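Carbohydrate binding module (Ruminococcus flavefaciens, PDB 4V1K) probably binds plant cell-wall polysaccharides as a non-catalytic module of the family 9 glycoside hydrolase Cel9A in the bacterium's cellulosome. Local coordinates at residues I48-I54 / W116-D120; Q60-S64 / G108-F112. Where two conformers were deposited one is given. Numbering follows the deposited sequence.

Contact 1. Residues I48-I54 / W116-D120; sequences ISANKNI and WIDCD
Ile117 (chi1 t, chi2 t) supplies the apolar centre: its CD1 lies 3.9 Å from Ile48 CD1 and 4.0 Å from Ile54 CG2, so two isoleucines from the two ends of 48-54 close on one methyl. Phe122 and Ile83, from strands 121-131 and 73-83, extend this cluster. Next outward comes Cys119, the residue most covered here; with chi1 t its SG sits 3.8 Å from Ala50 CB and 3.5 Å from Lys52 CG. The backbone of 48-54 is extended at Ile48 and Ser49, turns at Asn51 (phi/psi -92/4), and doubles back so that Ile54 lies beside Cys119, CA atoms 4.9 Å apart. Segment 116-120 is extended through Ile117 and bends at Asp118 (-66/-50). That bend presents Cys119 N to Ile54 O, a 3.1 Å hydrogen bond with an angle of 138°, and brings Asp118 CB to 3.4 Å from the same Ile54 O. At the polar edge, water 1 accepts from Asp120 N (3.2 Å) and weakly from Lys52 NZ (3.3 Å). Asp118 OD1 receives Trp116 NE1 at 3.0 Å, while its OD2 takes the backbone NH of Lys56. Two connections are thereby tied together, 41-49 to 55-64 and 116-117 to 121-131, both crossing from one antiparallel sheet to the other, as is characteristic of the end of a beta-sandwich.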
ATOM      1  N   ILE A  48      -4.226  -8.275  -5.172  1.00 19.61           N
ATOM      2  CA  ILE A  48      -5.470  -7.866  -5.820  1.00 19.82           C
ATOM      3  C   ILE A  48      -6.002  -8.930  -6.759  1.00 20.16           C
ATOM      4  O   ILE A  48      -5.243  -9.770  -7.251  1.00 22.81           O
ATOM      5  CB  ILE A  48      -5.331  -6.518  -6.578  1.00 19.91           C
ATOM      6  CG1 ILE A  48      -4.371  -6.611  -7.768  1.00 21.67           C
ATOM      7  CG2 ILE A  48      -4.902  -5.399  -5.659  1.00 20.90           C
ATOM      8  CD1 ILE A  48      -4.379  -5.389  -8.682  1.00 23.92           C
ATOM      9  N   SER A  49      -7.304  -8.866  -7.014  1.00 20.20           N
ATOM     10  CA  SER A  49      -7.966  -9.776  -7.937  1.00 20.77           C
ATOM     11  C   SER A  49      -9.099  -9.098  -8.682  1.00 21.80           C
ATOM     12  O   SER A  49      -9.596  -8.032  -8.271  1.00 22.75           O
ATOM     13  CB  SER A  49      -8.427 -11.031  -7.186  1.00 24.50           C
ATOM     14  OG  SER A  49      -9.493 -10.776  -6.301  1.00 27.39           O
ATOM     15  N   ALA A  50      -9.515  -9.706  -9.780  1.00 23.01           N
ATOM     16  CA  ALA A  50     -10.523  -9.129 -10.644  1.00 22.44           C
ATOM     17  C   ALA A  50     -11.253 -10.260 -11.361  1.00 23.70           C
ATOM     18  O   ALA A  50     -10.896 -11.450 -11.212  1.00 26.13           O
ATOM     19  CB  ALA A  50      -9.863  -8.183 -11.640  1.00 25.12           C
ATOM     20  N   ASN A  51     -12.282  -9.900 -12.117  1.00 27.46           N
ATOM     21  CA  ASN A  51     -13.052 -10.864 -12.881  0.50 28.95           C
ATOM     22  C   ASN A  51     -12.534 -11.066 -14.311  1.00 27.48           C
ATOM     23  O   ASN A  51     -13.130 -11.797 -15.104  1.00 33.95           O
ATOM     24  CB  ASN A  51     -14.521 -10.430 -12.876  0.50 31.90           C
ATOM     25  CG  ASN A  51     -15.172 -10.651 -11.524  0.50 34.05           C
ATOM     26  OD1 ASN A  51     -14.789 -11.557 -10.790  0.50 40.22           O
ATOM     27  ND2 ASN A  51     -16.142  -9.822 -11.184  0.50 37.60           N
ATOM     28  N   LYS A  52     -11.425 -10.409 -14.635  1.00 28.19           N
ATOM     29  CA  LYS A  52     -10.805 -10.507 -15.947  1.00 28.74           C
ATOM     30  C   LYS A  52      -9.326 -10.221 -15.761  1.00 25.93           C
ATOM     31  O   LYS A  52      -8.891  -9.868 -14.653  1.00 25.96           O
ATOM     32  CB  LYS A  52     -11.448  -9.498 -16.896  1.00 35.96           C
ATOM     33  CG  LYS A  52     -11.349  -8.064 -16.419  1.00 40.80           C
ATOM     34  CD  LYS A  52     -12.147  -7.105 -17.299  1.00 52.99           C
ATOM     35  CE  LYS A  52     -11.375  -6.755 -18.560  1.00 59.57           C
ATOM     36  NZ  LYS A  52     -11.940  -5.562 -19.247  1.00 66.52           N
ATOM     37  N   ASN A  53      -8.545 -10.388 -16.815  1.00 27.62           N
ATOM     38  CA  ASN A  53      -7.097 -10.133 -16.719  1.00 27.72           C
ATOM     39  C   ASN A  53      -6.839  -8.674 -16.330  1.00 23.91           C
ATOM     40  O   ASN A  53      -7.437  -7.752 -16.880  1.00 27.71           O
ATOM     41  CB  ASN A  53      -6.373 -10.502 -18.023  1.00 33.14           C
ATOM     42  CG  ASN A  53      -6.396 -12.008 -18.287  1.00 35.54           C
ATOM     43  OD1 ASN A  53      -6.625 -12.813 -17.373  1.00 39.11           O
ATOM     44  ND2 ASN A  53      -6.159 -12.395 -19.530  1.00 39.35           N
ATOM     45  N   ILE A  54      -5.939  -8.471 -15.381  1.00 21.97           N
ATOM     46  CA  ILE A  54      -5.751  -7.161 -14.788  1.00 22.12           C
ATOM     47  C   ILE A  54      -4.962  -6.198 -15.660  1.00 21.60           C
ATOM     48  O   ILE A  54      -5.345  -5.044 -15.781  1.00 22.81           O
ATOM     49  CB  ILE A  54      -5.108  -7.306 -13.387  1.00 23.26           C
ATOM     50  CG1 ILE A  54      -6.164  -7.879 -12.435  1.00 24.91           C
ATOM     51  CG2 ILE A  54      -4.581  -5.968 -12.868  1.00 23.46           C
ATOM     52  CD1 ILE A  54      -5.623  -8.417 -11.151  1.00 26.60           C
ATOM     53  N   TRP A 116      -3.248   4.589 -12.383  1.00 17.92           N
ATOM     54  CA  TRP A 116      -3.895   3.943 -13.532  1.00 17.87           C
ATOM     55  C   TRP A 116      -3.970   2.468 -13.277  1.00 17.76           C
ATOM     56  O   TRP A 116      -3.064   1.912 -12.673  1.00 17.94           O
ATOM     57  CB  TRP A 116      -3.089   4.147 -14.800  1.00 17.76           C
ATOM     58  CG  TRP A 116      -3.713   3.565 -16.039  1.00 17.75           C
ATOM     59  CD1 TRP A 116      -3.376   2.382 -16.663  1.00 19.80           C
ATOM     60  CD2 TRP A 116      -4.776   4.139 -16.812  1.00 19.27           C
ATOM     61  NE1 TRP A 116      -4.174   2.199 -17.770  1.00 19.80           N
ATOM     62  CE2 TRP A 116      -5.047   3.262 -17.869  1.00 20.53           C
ATOM     63  CE3 TRP A 116      -5.547   5.292 -16.681  1.00 22.26           C
ATOM     64  CZ2 TRP A 116      -6.023   3.537 -18.823  1.00 22.20           C
ATOM     65  CZ3 TRP A 116      -6.535   5.551 -17.629  1.00 24.22           C
ATOM     66  CH2 TRP A 116      -6.757   4.676 -18.685  1.00 22.73           C
ATOM     67  N   ILE A 117      -5.038   1.826 -13.724  1.00 17.13           N
ATOM     68  CA  ILE A 117      -5.047   0.369 -13.798  1.00 17.79           C
ATOM     69  C   ILE A 117      -5.897   0.003 -15.019  1.00 18.72           C
ATOM     70  O   ILE A 117      -6.956   0.603 -15.242  1.00 21.21           O
ATOM     71  CB  ILE A 117      -5.527  -0.280 -12.456  1.00 18.93           C
ATOM     72  CG1 ILE A 117      -5.359  -1.807 -12.488  1.00 20.46           C
ATOM     73  CG2 ILE A 117      -6.945   0.145 -12.116  1.00 19.69           C
ATOM     74  CD1 ILE A 117      -5.392  -2.473 -11.128  1.00 22.54           C
ATOM     75  N   ASP A 118      -5.435  -0.969 -15.819  1.00 18.85           N
ATOM     76  CA  ASP A 118      -6.095  -1.307 -17.084  1.00 19.44           C
ATOM     77  C   ASP A 118      -7.495  -1.890 -16.808  1.00 22.61           C
ATOM     78  O   ASP A 118      -8.469  -1.444 -17.363  1.00 23.73           O
ATOM     79  CB  ASP A 118      -5.258  -2.302 -17.868  1.00 20.57           C
ATOM     80  CG  ASP A 118      -4.096  -1.673 -18.657  1.00 22.66           C
ATOM     81  OD1 ASP A 118      -4.155  -0.481 -19.052  1.00 25.46           O
ATOM     82  OD2 ASP A 118      -3.100  -2.411 -18.906  1.00 24.14           O
ATOM     83  N   CYS A 119      -7.596  -2.858 -15.917  1.00 21.90           N
ATOM     84  CA  CYS A 119      -8.892  -3.414 -15.522  0.50 22.74           C
ATOM     85  C   CYS A 119      -9.522  -2.462 -14.492  1.00 25.60           C
ATOM     86  O   CYS A 119      -8.968  -2.256 -13.405  1.00 27.59           O
ATOM     87  CB  CYS A 119      -8.690  -4.798 -14.924  0.50 21.20           C
ATOM     88  SG  CYS A 119     -10.197  -5.567 -14.315  0.50 21.87           S
ATOM     89  N   ASP A 120     -10.685  -1.932 -14.765  1.00 25.51           N
ATOM     90  CA  ASP A 120     -11.182  -0.799 -13.942  1.00 24.49           C
ATOM     91  C   ASP A 120     -11.628  -1.184 -12.524  1.00 22.66           C
ATOM     92  O   ASP A 120     -11.474  -0.415 -11.559  1.00 26.25           O
ATOM     93  CB  ASP A 120     -12.331  -0.106 -14.669  1.00 23.35           C
ATOM     94  CG  ASP A 120     -12.585   1.291 -14.181  1.00 22.51           C
ATOM     95  OD1 ASP A 120     -11.617   2.084 -14.190  1.00 24.19           O
ATOM     96  OD2 ASP A 120     -13.754   1.625 -13.836  1.00 27.10           O
TER
HETATM   97  O   HOH W   1     -12.099  -2.754 -17.475  1.00 28.94           O

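Contact 2. Residues Q60-S64 / G108-F112; sequences QFGTS and GEIKF
Strand 60-64 runs antiparallel to strand 109-112, their axes 4.7 Å apart at 165°. Gln60 points away from the partner, its amide engaged by Gly76 and Trp115. Phe61 (chi1 m) forms a non-hydrogen-bonded pair with Phe112 (chi1 t), CA atoms 5.0 Å apart; the rings meet obliquely, centroids 5.5 Å apart and planes at 52°, with Phe61 CZ 3.7 Å from Phe112 CD1. Their shared face is the core side of a beta-sandwich, packed on Val46 and Ile90 of the opposing sheet. Gly62 and Lys111 form a hydrogen-bonded pair through Gly62 N to Lys111 O (3.0 Å) and Lys111 N to Gly62 O (2.8 Å). Lys111 points to the face opposite the phenylalanines; its NZ salt-bridges Glu109 OE1 (3.0 Å) within the strand. Thr63 and Ile110 are a non-hydrogen-bonded pair (CA-CA 4.6 Å); Thr63 OG1 donates to Ser64 O (2.9 Å) and is hydrogen-bonded to the Tyr30 hydroxyl. Ser64 N reaches Glu109 O at 3.0 Å, while Ser64 OG (chi1 m) accepts from Glu109 N at 3.1 Å.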
ATOM      1  N   GLN A  60       1.940   4.578  -6.696  1.00 17.63           N
ATOM      2  CA  GLN A  60       2.964   4.882  -5.705  1.00 16.71           C
ATOM      3  C   GLN A  60       2.367   4.644  -4.342  1.00 16.34           C
ATOM      4  O   GLN A  60       1.146   4.778  -4.164  1.00 16.72           O
ATOM      5  CB  GLN A  60       3.352   6.376  -5.738  1.00 20.49           C
ATOM      6  CG  GLN A  60       4.391   6.758  -6.701  1.00 24.70           C
ATOM      7  CD  GLN A  60       4.654   8.223  -6.745  1.00 22.86           C
ATOM      8  OE1 GLN A  60       3.942   8.933  -7.415  1.00 23.23           O
ATOM      9  NE2 GLN A  60       5.722   8.678  -6.094  1.00 23.46           N
ATOM     10  N   PHE A  61       3.240   4.341  -3.383  1.00 15.64           N
ATOM     11  CA  PHE A  61       2.850   4.233  -1.971  1.00 15.02           C
ATOM     12  C   PHE A  61       3.270   5.479  -1.196  1.00 15.55           C
ATOM     13  O   PHE A  61       4.297   6.104  -1.482  1.00 17.39           O
ATOM     14  CB  PHE A  61       3.466   3.003  -1.288  1.00 16.55           C
ATOM     15  CG  PHE A  61       2.909   1.682  -1.771  1.00 17.56           C
ATOM     16  CD1 PHE A  61       3.181   1.208  -3.048  1.00 19.16           C
ATOM     17  CD2 PHE A  61       2.126   0.913  -0.949  1.00 17.98           C
ATOM     18  CE1 PHE A  61       2.681  -0.008  -3.479  1.00 20.29           C
ATOM     19  CE2 PHE A  61       1.636  -0.311  -1.361  1.00 18.39           C
ATOM     20  CZ  PHE A  61       1.909  -0.785  -2.644  1.00 19.65           C
ATOM     21  N   GLY A  62       2.455   5.819  -0.189  1.00 15.69           N
ATOM     22  CA  GLY A  62       2.821   6.829   0.788  1.00 17.11           C
ATOM     23  C   GLY A  62       2.592   6.338   2.210  1.00 16.30           C
ATOM     24  O   GLY A  62       1.833   5.392   2.435  1.00 15.92           O
ATOM     25  N   THR A  63       3.220   7.004   3.166  1.00 15.19           N
ATOM     26  CA  THR A  63       3.069   6.644   4.572  1.00 13.84           C
ATOM     27  C   THR A  63       3.173   7.852   5.496  1.00 15.01           C
ATOM     28  O   THR A  63       3.946   8.796   5.266  1.00 16.00           O
ATOM     29  CB  THR A  63       4.113   5.570   4.991  1.00 15.83           C
ATOM     30  OG1 THR A  63       3.956   5.198   6.372  1.00 16.28           O
ATOM     31  CG2 THR A  63       5.541   6.080   4.761  1.00 16.31           C
ATOM     32  N   SER A  64       2.409   7.781   6.592  1.00 14.06           N
ATOM     33  CA  SER A  64       2.664   8.645   7.731  1.00 13.89           C
ATOM     34  C   SER A  64       4.107   8.425   8.247  1.00 14.66           C
ATOM     35  O   SER A  64       4.580   7.295   8.278  1.00 15.32           O
ATOM     36  CB  SER A  64       1.688   8.347   8.883  1.00 15.76           C
ATOM     37  OG  SER A  64       0.342   8.564   8.474  1.00 16.85           O
ATOM     38  N   GLY A 108      -1.525   6.720  12.322  1.00 16.15           N
ATOM     39  CA  GLY A 108      -0.721   6.618  11.119  1.00 15.15           C
ATOM     40  C   GLY A 108      -1.273   5.594  10.131  1.00 16.39           C
ATOM     41  O   GLY A 108      -1.805   4.543  10.541  1.00 16.44           O
ATOM     42  N   GLU A 109      -1.062   5.871   8.845  1.00 15.86           N
ATOM     43  CA  GLU A 109      -1.569   5.054   7.749  1.00 16.31           C
ATOM     44  C   GLU A 109      -0.500   4.726   6.692  1.00 15.05           C
ATOM     45  O   GLU A 109       0.399   5.545   6.423  1.00 16.07           O
ATOM     46  CB  GLU A 109      -2.717   5.777   7.001  1.00 18.06           C
ATOM     47  CG  GLU A 109      -3.969   5.996   7.835  1.00 20.38           C
ATOM     48  CD  GLU A 109      -5.127   6.618   7.101  1.00 24.76           C
ATOM     49  OE1 GLU A 109      -5.094   6.713   5.854  1.00 31.49           O
ATOM     50  OE2 GLU A 109      -6.122   6.961   7.793  1.00 31.26           O
ATOM     51  N   ILE A 110      -0.706   3.578   6.027  1.00 16.64           N
ATOM     52  CA  ILE A 110      -0.104   3.261   4.755  1.00 16.64           C
ATOM     53  C   ILE A 110      -1.138   3.544   3.671  1.00 17.37           C
ATOM     54  O   ILE A 110      -2.328   3.195   3.817  1.00 18.61           O
ATOM     55  CB  ILE A 110       0.426   1.782   4.723  1.00 17.81           C
ATOM     56  CG1 ILE A 110       1.129   1.456   3.405  1.00 19.45           C
ATOM     57  CG2 ILE A 110      -0.697   0.758   4.953  1.00 19.78           C
ATOM     58  CD1 ILE A 110       2.451   2.134   3.223  1.00 20.72           C
ATOM     59  N   LYS A 111      -0.698   4.192   2.594  1.00 15.84           N
ATOM     60  CA  LYS A 111      -1.586   4.613   1.484  1.00 17.11           C
ATOM     61  C   LYS A 111      -1.131   3.988   0.151  1.00 16.02           C
ATOM     62  O   LYS A 111       0.048   4.061  -0.214  1.00 18.02           O
ATOM     63  CB  LYS A 111      -1.646   6.145   1.400  1.00 19.89           C
ATOM     64  CG  LYS A 111      -2.187   6.795   2.671  1.00 24.06           C
ATOM     65  CD  LYS A 111      -3.259   7.816   2.403  1.00 31.99           C
ATOM     66  CE  LYS A 111      -3.667   8.511   3.673  1.00 35.57           C
ATOM     67  NZ  LYS A 111      -5.138   8.715   3.682  1.00 44.10           N
ATOM     68  N   PHE A 112      -2.080   3.354  -0.531  1.00 16.39           N
ATOM     69  CA  PHE A 112      -1.880   2.655  -1.814  1.00 16.78           C
ATOM     70  C   PHE A 112      -2.463   3.535  -2.908  1.00 16.22           C
ATOM     71  O   PHE A 112      -3.691   3.692  -3.026  1.00 17.79           O
ATOM     72  CB  PHE A 112      -2.584   1.293  -1.743  1.00 17.19           C
ATOM     73  CG  PHE A 112      -2.650   0.533  -3.044  1.00 17.79           C
ATOM     74  CD1 PHE A 112      -1.496   0.168  -3.715  1.00 19.59           C
ATOM     75  CD2 PHE A 112      -3.877   0.112  -3.547  1.00 19.91           C
ATOM     76  CE1 PHE A 112      -1.568  -0.585  -4.886  1.00 20.40           C
ATOM     77  CE2 PHE A 112      -3.954  -0.617  -4.717  1.00 19.93           C
ATOM     78  CZ  PHE A 112      -2.799  -0.962  -5.372  1.00 19.13           C
TER

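How the contacts relate
Contact 2 is a buried strand pairing near the middle of the chain, whereas contact 1, 21 Å away between centres, is only partly buried and lies at an end of the fold. Along the chain, contact 2 is nested within the loop that contact 1 closes. Both reach the same sheet, in which strand 55-64 pairs with 109-114 and also with 116-117. Three backbone hydrogen bonds, a fourth to a serine hydroxyl, and an aromatic pair hold contact 2; contact 1 has a single backbone bond across its segments, aliphatic and sulfur contacts, and a water at its rim. Ile90 links their interiors, touching Ile48 of contact 1 and both phenylalanines of contact 2.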